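Local coordinates for Rho GTPase-activating protein 15 (Homo sapiens, PDB 3BYI) that switches off Rho-type GTPases, Rac1 among them, by stimulating GTP hydrolysis to the inactive GDP-bound state, and is represented here by its RhoGAP domain, at residues F100-F113 against T178-H192. Residues are numbered along the deposited sequence; the frame is centred on the assembly and turned at random.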
loop_
_atom_site.group_PDB
_atom_site.type_symbol
_atom_site.label_atom_id
_atom_site.label_comp_id
_atom_site.label_asym_id
_atom_site.label_seq_id
_atom_site.Cartn_x
_atom_site.Cartn_y
_atom_site.Cartn_z
ATOM N N PHE A 100 -4.203 -2.057 -1.506
ATOM C CA PHE A 100 -4.303 -1.102 -0.411
ATOM C C PHE A 100 -5.552 -0.211 -0.488
ATOM O O PHE A 100 -6.171 0.113 0.540
ATOM C CB PHE A 100 -3.047 -0.267 -0.318
ATOM C CG PHE A 100 -1.884 -1.020 0.256
ATOM C CD1 PHE A 100 -0.822 -1.414 -0.556
ATOM C CD2 PHE A 100 -1.871 -1.365 1.596
ATOM C CE1 PHE A 100 0.232 -2.131 -0.027
ATOM C CE2 PHE A 100 -0.811 -2.047 2.141
ATOM C CZ PHE A 100 0.244 -2.435 1.333
ATOM N N ARG A 101 -5.946 0.148 -1.715
ATOM C CA ARG A 101 -7.151 0.954 -1.924
ATOM C C ARG A 101 -8.427 0.177 -1.602
ATOM O O ARG A 101 -9.407 0.779 -1.213
ATOM C CB ARG A 101 -7.238 1.517 -3.368
ATOM C CG ARG A 101 -6.329 2.731 -3.632
ATOM C CD ARG A 101 -6.074 2.977 -5.150
ATOM N NE ARG A 101 -4.953 3.908 -5.342
ATOM C CZ ARG A 101 -4.207 4.024 -6.447
ATOM N NH1 ARG A 101 -4.437 3.293 -7.533
ATOM N NH2 ARG A 101 -3.213 4.905 -6.475
ATOM N N GLU A 102 -8.398 -1.144 -1.772
ATOM C CA GLU A 102 -9.605 -1.970 -1.587
ATOM C C GLU A 102 -9.742 -2.497 -0.154
ATOM O O GLU A 102 -10.747 -3.044 0.164
ATOM C CB GLU A 102 -9.660 -3.100 -2.651
ATOM C CG GLU A 102 -11.063 -3.621 -2.874
ATOM C CD GLU A 102 -11.181 -4.536 -4.055
ATOM O OE1 GLU A 102 -10.327 -4.484 -4.961
ATOM O OE2 GLU A 102 -12.142 -5.332 -4.061
ATOM N N LEU A 103 -8.740 -2.314 0.706
ATOM C CA LEU A 103 -8.856 -2.683 2.112
ATOM C C LEU A 103 -10.071 -1.985 2.633
ATOM O O LEU A 103 -10.277 -0.861 2.278
ATOM C CB LEU A 103 -7.616 -2.210 2.866
ATOM C CG LEU A 103 -6.337 -3.009 2.597
ATOM C CD1 LEU A 103 -5.167 -2.445 3.368
ATOM C CD2 LEU A 103 -6.558 -4.415 2.994
ATOM N N PRO A 104 -10.932 -2.649 3.432
ATOM C CA PRO A 104 -12.072 -1.897 3.974
ATOM C C PRO A 104 -11.694 -0.727 4.890
ATOM O O PRO A 104 -12.480 0.193 5.057
ATOM C CB PRO A 104 -12.869 -2.950 4.763
ATOM C CG PRO A 104 -11.922 -4.038 5.018
ATOM C CD PRO A 104 -10.951 -4.050 3.866
ATOM N N GLU A 105 -10.547 -0.827 5.553
ATOM C CA GLU A 105 -10.017 0.250 6.367
ATOM C C GLU A 105 -8.621 0.487 5.780
ATOM O O GLU A 105 -7.954 -0.469 5.357
ATOM C CB GLU A 105 -9.947 -0.152 7.843
ATOM C CG GLU A 105 -9.591 1.012 8.775
ATOM C CD GLU A 105 -9.346 0.603 10.236
ATOM O OE1 GLU A 105 -9.074 -0.594 10.528
ATOM O OE2 GLU A 105 -9.421 1.510 11.102
ATOM N N PRO A 106 -8.202 1.759 5.674
ATOM C CA PRO A 106 -6.841 1.996 5.193
ATOM C C PRO A 106 -5.716 1.457 6.092
ATOM O O PRO A 106 -5.918 1.216 7.278
ATOM C CB PRO A 106 -6.777 3.544 5.025
ATOM C CG PRO A 106 -8.001 4.094 5.656
ATOM C CD PRO A 106 -8.979 2.997 5.879
ATOM N N LEU A 107 -4.517 1.303 5.509
ATOM C CA LEU A 107 -3.344 0.846 6.259
ATOM C C LEU A 107 -3.130 1.679 7.525
ATOM O O LEU A 107 -2.789 1.149 8.579
ATOM C CB LEU A 107 -2.086 0.890 5.388
ATOM C CG LEU A 107 -0.767 0.328 5.971
ATOM C CD1 LEU A 107 -0.923 -1.114 6.403
ATOM C CD2 LEU A 107 0.413 0.487 4.966
ATOM N N PHE A 108 -3.310 2.983 7.384
ATOM C CA PHE A 108 -3.287 3.898 8.509
ATOM C C PHE A 108 -4.705 3.939 9.058
ATOM O O PHE A 108 -5.597 4.525 8.397
ATOM C CB PHE A 108 -2.885 5.302 8.025
ATOM C CG PHE A 108 -1.430 5.433 7.695
ATOM C CD1 PHE A 108 -0.900 4.849 6.540
ATOM C CD2 PHE A 108 -0.593 6.142 8.524
ATOM C CE1 PHE A 108 0.434 4.968 6.231
ATOM C CE2 PHE A 108 0.748 6.252 8.233
ATOM C CZ PHE A 108 1.266 5.681 7.080
ATOM N N PRO A 109 -4.945 3.323 10.239
ATOM C CA PRO A 109 -6.321 3.306 10.681
ATOM C C PRO A 109 -6.895 4.707 10.905
ATOM O O PRO A 109 -6.205 5.625 11.367
ATOM C CB PRO A 109 -6.273 2.489 11.991
ATOM C CG PRO A 109 -4.956 1.709 11.907
ATOM C CD PRO A 109 -4.054 2.654 11.210
ATOM N N TYR A 110 -8.164 4.834 10.553
ATOM C CA TYR A 110 -8.956 6.025 10.809
ATOM C C TYR A 110 -8.843 6.497 12.277
ATOM O O TYR A 110 -8.764 7.701 12.541
ATOM C CB TYR A 110 -10.453 5.734 10.525
ATOM C CG TYR A 110 -10.879 5.309 9.115
ATOM C CD1 TYR A 110 -10.677 6.144 8.021
ATOM C CD2 TYR A 110 -11.571 4.090 8.906
ATOM C CE1 TYR A 110 -11.100 5.779 6.734
ATOM C CE2 TYR A 110 -12.017 3.705 7.619
ATOM C CZ TYR A 110 -11.770 4.558 6.533
ATOM O OH TYR A 110 -12.169 4.183 5.247
ATOM N N SER A 111 -8.875 5.565 13.236
ATOM C CA SER A 111 -8.733 5.961 14.658
ATOM C C SER A 111 -7.392 6.671 14.931
ATOM O O SER A 111 -7.314 7.532 15.803
ATOM C CB SER A 111 -8.925 4.780 15.602
ATOM O OG SER A 111 -8.044 3.712 15.343
ATOM N N PHE A 112 -6.352 6.355 14.155
ATOM C CA PHE A 112 -5.058 6.999 14.315
ATOM C C PHE A 112 -4.879 8.325 13.559
ATOM O O PHE A 112 -3.969 9.093 13.864
ATOM C CB PHE A 112 -3.953 6.040 13.892
ATOM C CG PHE A 112 -3.648 4.982 14.899
ATOM C CD1 PHE A 112 -4.565 3.969 15.171
ATOM C CD2 PHE A 112 -2.423 4.971 15.554
ATOM C CE1 PHE A 112 -4.268 2.969 16.104
ATOM C CE2 PHE A 112 -2.126 3.997 16.489
ATOM C CZ PHE A 112 -3.043 2.991 16.765
ATOM N N PHE A 113 -5.727 8.609 12.581
ATOM C CA PHE A 113 -5.474 9.748 11.682
ATOM C C PHE A 113 -5.265 11.097 12.414
ATOM O O PHE A 113 -4.287 11.821 12.130
ATOM C CB PHE A 113 -6.587 9.856 10.622
ATOM C CG PHE A 113 -6.367 10.973 9.646
ATOM C CD1 PHE A 113 -5.270 10.956 8.797
ATOM C CD2 PHE A 113 -7.225 12.069 9.606
ATOM C CE1 PHE A 113 -5.033 12.013 7.907
ATOM C CE2 PHE A 113 -7.000 13.112 8.723
ATOM C CZ PHE A 113 -5.897 13.094 7.885
ATOM N N THR A 178 -3.481 6.498 -1.048
ATOM C CA THR A 178 -3.559 5.037 -1.088
ATOM C C THR A 178 -3.561 4.420 0.331
ATOM O O THR A 178 -4.265 3.460 0.578
ATOM C CB THR A 178 -2.374 4.484 -1.991
ATOM O OG1 THR A 178 -2.609 4.832 -3.367
ATOM C CG2 THR A 178 -2.209 3.010 -1.917
ATOM N N LEU A 179 -2.790 5.007 1.243
ATOM C CA LEU A 179 -2.524 4.413 2.551
ATOM C C LEU A 179 -3.283 5.079 3.698
ATOM O O LEU A 179 -3.522 4.453 4.731
ATOM C CB LEU A 179 -1.007 4.428 2.804
ATOM C CG LEU A 179 -0.129 3.701 1.747
ATOM C CD1 LEU A 179 1.277 3.810 2.117
ATOM C CD2 LEU A 179 -0.459 2.252 1.628
ATOM N N LEU A 180 -3.659 6.345 3.522
ATOM C CA LEU A 180 -4.365 7.102 4.557
ATOM C C LEU A 180 -5.815 7.450 4.172
ATOM O O LEU A 180 -6.697 7.575 5.044
ATOM C CB LEU A 180 -3.587 8.367 4.891
ATOM C CG LEU A 180 -2.234 8.137 5.580
ATOM C CD1 LEU A 180 -0.971 8.343 4.701
ATOM C CD2 LEU A 180 -2.173 9.013 6.788
ATOM N N ARG A 181 -6.087 7.601 2.879
ATOM C CA ARG A 181 -7.492 7.734 2.424
ATOM C C ARG A 181 -8.260 8.817 3.200
ATOM O O ARG A 181 -9.421 8.651 3.545
ATOM C CB ARG A 181 -8.207 6.379 2.570
ATOM C CG ARG A 181 -9.492 6.180 1.760
ATOM C CD ARG A 181 -10.145 4.831 2.117
ATOM N NE ARG A 181 -9.327 3.706 1.698
ATOM C CZ ARG A 181 -9.573 2.427 1.977
ATOM N NH1 ARG A 181 -10.646 2.084 2.681
ATOM N NH2 ARG A 181 -8.734 1.489 1.532
ATOM N N ALA A 182 -7.597 9.947 3.432
ATOM C CA ALA A 182 -8.098 10.988 4.342
ATOM C C ALA A 182 -8.851 12.110 3.653
ATOM O O ALA A 182 -9.339 13.007 4.331
ATOM C CB ALA A 182 -6.933 11.562 5.171
ATOM N N GLU A 183 -8.957 12.043 2.322
ATOM C CA GLU A 183 -9.544 13.122 1.476
ATOM C C GLU A 183 -10.886 13.564 2.024
ATOM O O GLU A 183 -11.134 14.778 2.226
ATOM C CB GLU A 183 -9.796 12.674 0.011
ATOM C CG GLU A 183 -8.611 12.229 -0.825
ATOM C CD GLU A 183 -8.148 10.838 -0.457
ATOM O OE1 GLU A 183 -7.426 10.712 0.554
ATOM O OE2 GLU A 183 -8.512 9.878 -1.157
ATOM N N ASN A 184 -11.738 12.555 2.259
ATOM C CA ASN A 184 -13.144 12.765 2.608
ATOM C C ASN A 184 -13.461 12.835 4.105
ATOM O O ASN A 184 -14.601 13.156 4.461
ATOM C CB ASN A 184 -14.024 11.679 1.968
ATOM C CG ASN A 184 -15.487 12.112 1.820
ATOM O OD1 ASN A 184 -15.793 13.311 1.769
ATOM N ND2 ASN A 184 -16.390 11.135 1.749
ATOM N N GLU A 185 -12.496 12.538 4.984
ATOM C CA GLU A 185 -12.732 12.749 6.425
ATOM C C GLU A 185 -13.281 14.189 6.645
ATOM O O GLU A 185 -12.922 15.120 5.924
ATOM C CB GLU A 185 -11.468 12.477 7.269
ATOM C CG GLU A 185 -10.854 11.052 7.145
ATOM C CD GLU A 185 -11.886 9.896 7.114
ATOM O OE1 GLU A 185 -12.669 9.737 8.082
ATOM O OE2 GLU A 185 -11.895 9.136 6.115
ATOM N N THR A 186 -14.188 14.367 7.600
ATOM C CA THR A 186 -14.866 15.664 7.724
ATOM C C THR A 186 -13.820 16.755 7.984
ATOM O O THR A 186 -12.889 16.565 8.780
ATOM C CB THR A 186 -15.968 15.706 8.826
ATOM O OG1 THR A 186 -16.391 14.371 9.164
ATOM C CG2 THR A 186 -17.172 16.558 8.356
ATOM N N GLY A 187 -13.981 17.880 7.293
ATOM C CA GLY A 187 -13.010 18.959 7.328
ATOM C C GLY A 187 -12.669 19.376 5.919
ATOM O O GLY A 187 -13.456 19.134 4.990
ATOM N N ASN A 188 -11.484 19.980 5.769
ATOM C CA ASN A 188 -11.042 20.573 4.494
ATOM C C ASN A 188 -10.207 19.581 3.681
ATOM O O ASN A 188 -9.270 18.998 4.213
ATOM C CB ASN A 188 -10.241 21.854 4.778
ATOM C CG ASN A 188 -9.984 22.695 3.536
ATOM O OD1 ASN A 188 -9.616 22.193 2.485
ATOM N ND2 ASN A 188 -10.141 24.000 3.677
ATOM N N MET A 189 -10.526 19.445 2.392
ATOM C CA MET A 189 -10.021 18.363 1.557
ATOM C C MET A 189 -8.623 18.621 1.056
ATOM O O MET A 189 -7.766 17.742 1.104
ATOM C CB MET A 189 -10.932 18.123 0.345
ATOM C CG MET A 189 -10.592 16.813 -0.378
ATOM S SD MET A 189 -11.807 16.212 -1.551
ATOM C CE MET A 189 -13.318 16.303 -0.547
ATOM N N ALA A 190 -8.429 19.820 0.531
ATOM C CA ALA A 190 -7.116 20.349 0.221
ATOM C C ALA A 190 -6.164 20.127 1.395
ATOM O O ALA A 190 -5.062 19.600 1.234
ATOM C CB ALA A 190 -7.243 21.839 -0.089
ATOM N N ILE A 191 -6.602 20.543 2.583
ATOM C CA ILE A 191 -5.809 20.356 3.802
ATOM C C ILE A 191 -5.562 18.877 4.104
ATOM O O ILE A 191 -4.429 18.473 4.346
ATOM C CB ILE A 191 -6.426 21.126 4.997
ATOM C CG1 ILE A 191 -6.345 22.639 4.738
ATOM C CG2 ILE A 191 -5.727 20.777 6.294
ATOM C CD1 ILE A 191 -6.859 23.521 5.895
ATOM N N HIS A 192 -6.595 18.048 4.045
ATOM C CA HIS A 192 -6.410 16.615 4.348
ATOM C C HIS A 192 -5.451 15.923 3.356
ATOM O O HIS A 192 -4.705 14.993 3.706
ATOM C CB HIS A 192 -7.763 15.881 4.448
ATOM C CG HIS A 192 -8.514 16.162 5.721
ATOM N ND1 HIS A 192 -9.789 15.687 5.960
ATOM C CD2 HIS A 192 -8.175 16.882 6.820
ATOM C CE1 HIS A 192 -10.190 16.092 7.155
ATOM N NE2 HIS A 192 -9.235 16.826 7.693
HETATM O O HOH W 1 -4.747 1.542 2.241
HETATM O O HOH W 2 -6.179 6.829 7.491
#
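R181 drives its guanidinium end-on into the carbonyl of L103, NH2 lying 2.9 Å and NH1 3.0 Å from L103 O. Both nitrogens come from the same face of the carbonyl, tilted from its plane, so one acceptor takes two N-H groups. A long chain ending in a flat, forked donor suits this place: R181 leaves the helix with positive phi, and CG anti to the backbone N (chi1 -161°) and a bend at chi3 (-66°) carry the chain past P106, whose CD lies over one guanidinium face. R101 O lies 2.9 Å from R181 NH2 at an angle too poor for a hydrogen bond, yet its partial negative charge probably still favours the guanidinium. A methionine in its place, having no N-H groups, would probably leave L103 O without these two donors and the loop 103-106 less firmly tied to the end of helix 168-180.

The next acceptor, L179 O at that helix end, takes a nearly straight bond (167°) from F108 N. Two waters bridge neighbouring peptides: one donates to F100 O and T178 O and accepts from L107 N, while a second donates to F108 O and L180 O. T178 OG1, already paired with V174 O, receives weak bonds from R101 NE and NH2.

L180 CG sits 3.5 Å above the F108 ring and L179 CD2 rests over one face of the F100 ring, toward its rim, both CH-pi contacts. A182, small enough to admit a ring, meets F113 CZ with CB at 3.3 Å, and the F113 edge points at the face of H192. H192 ND1 gives A182 O a weak bond; Q196 OE1 holds A182 N. In this all-helical RhoGAP domain, carbonyls near the ends of helices 89-102 and 168-180 are thus met by one arginine, one peptide N-H and two waters, while leucines and phenylalanines pack beside them.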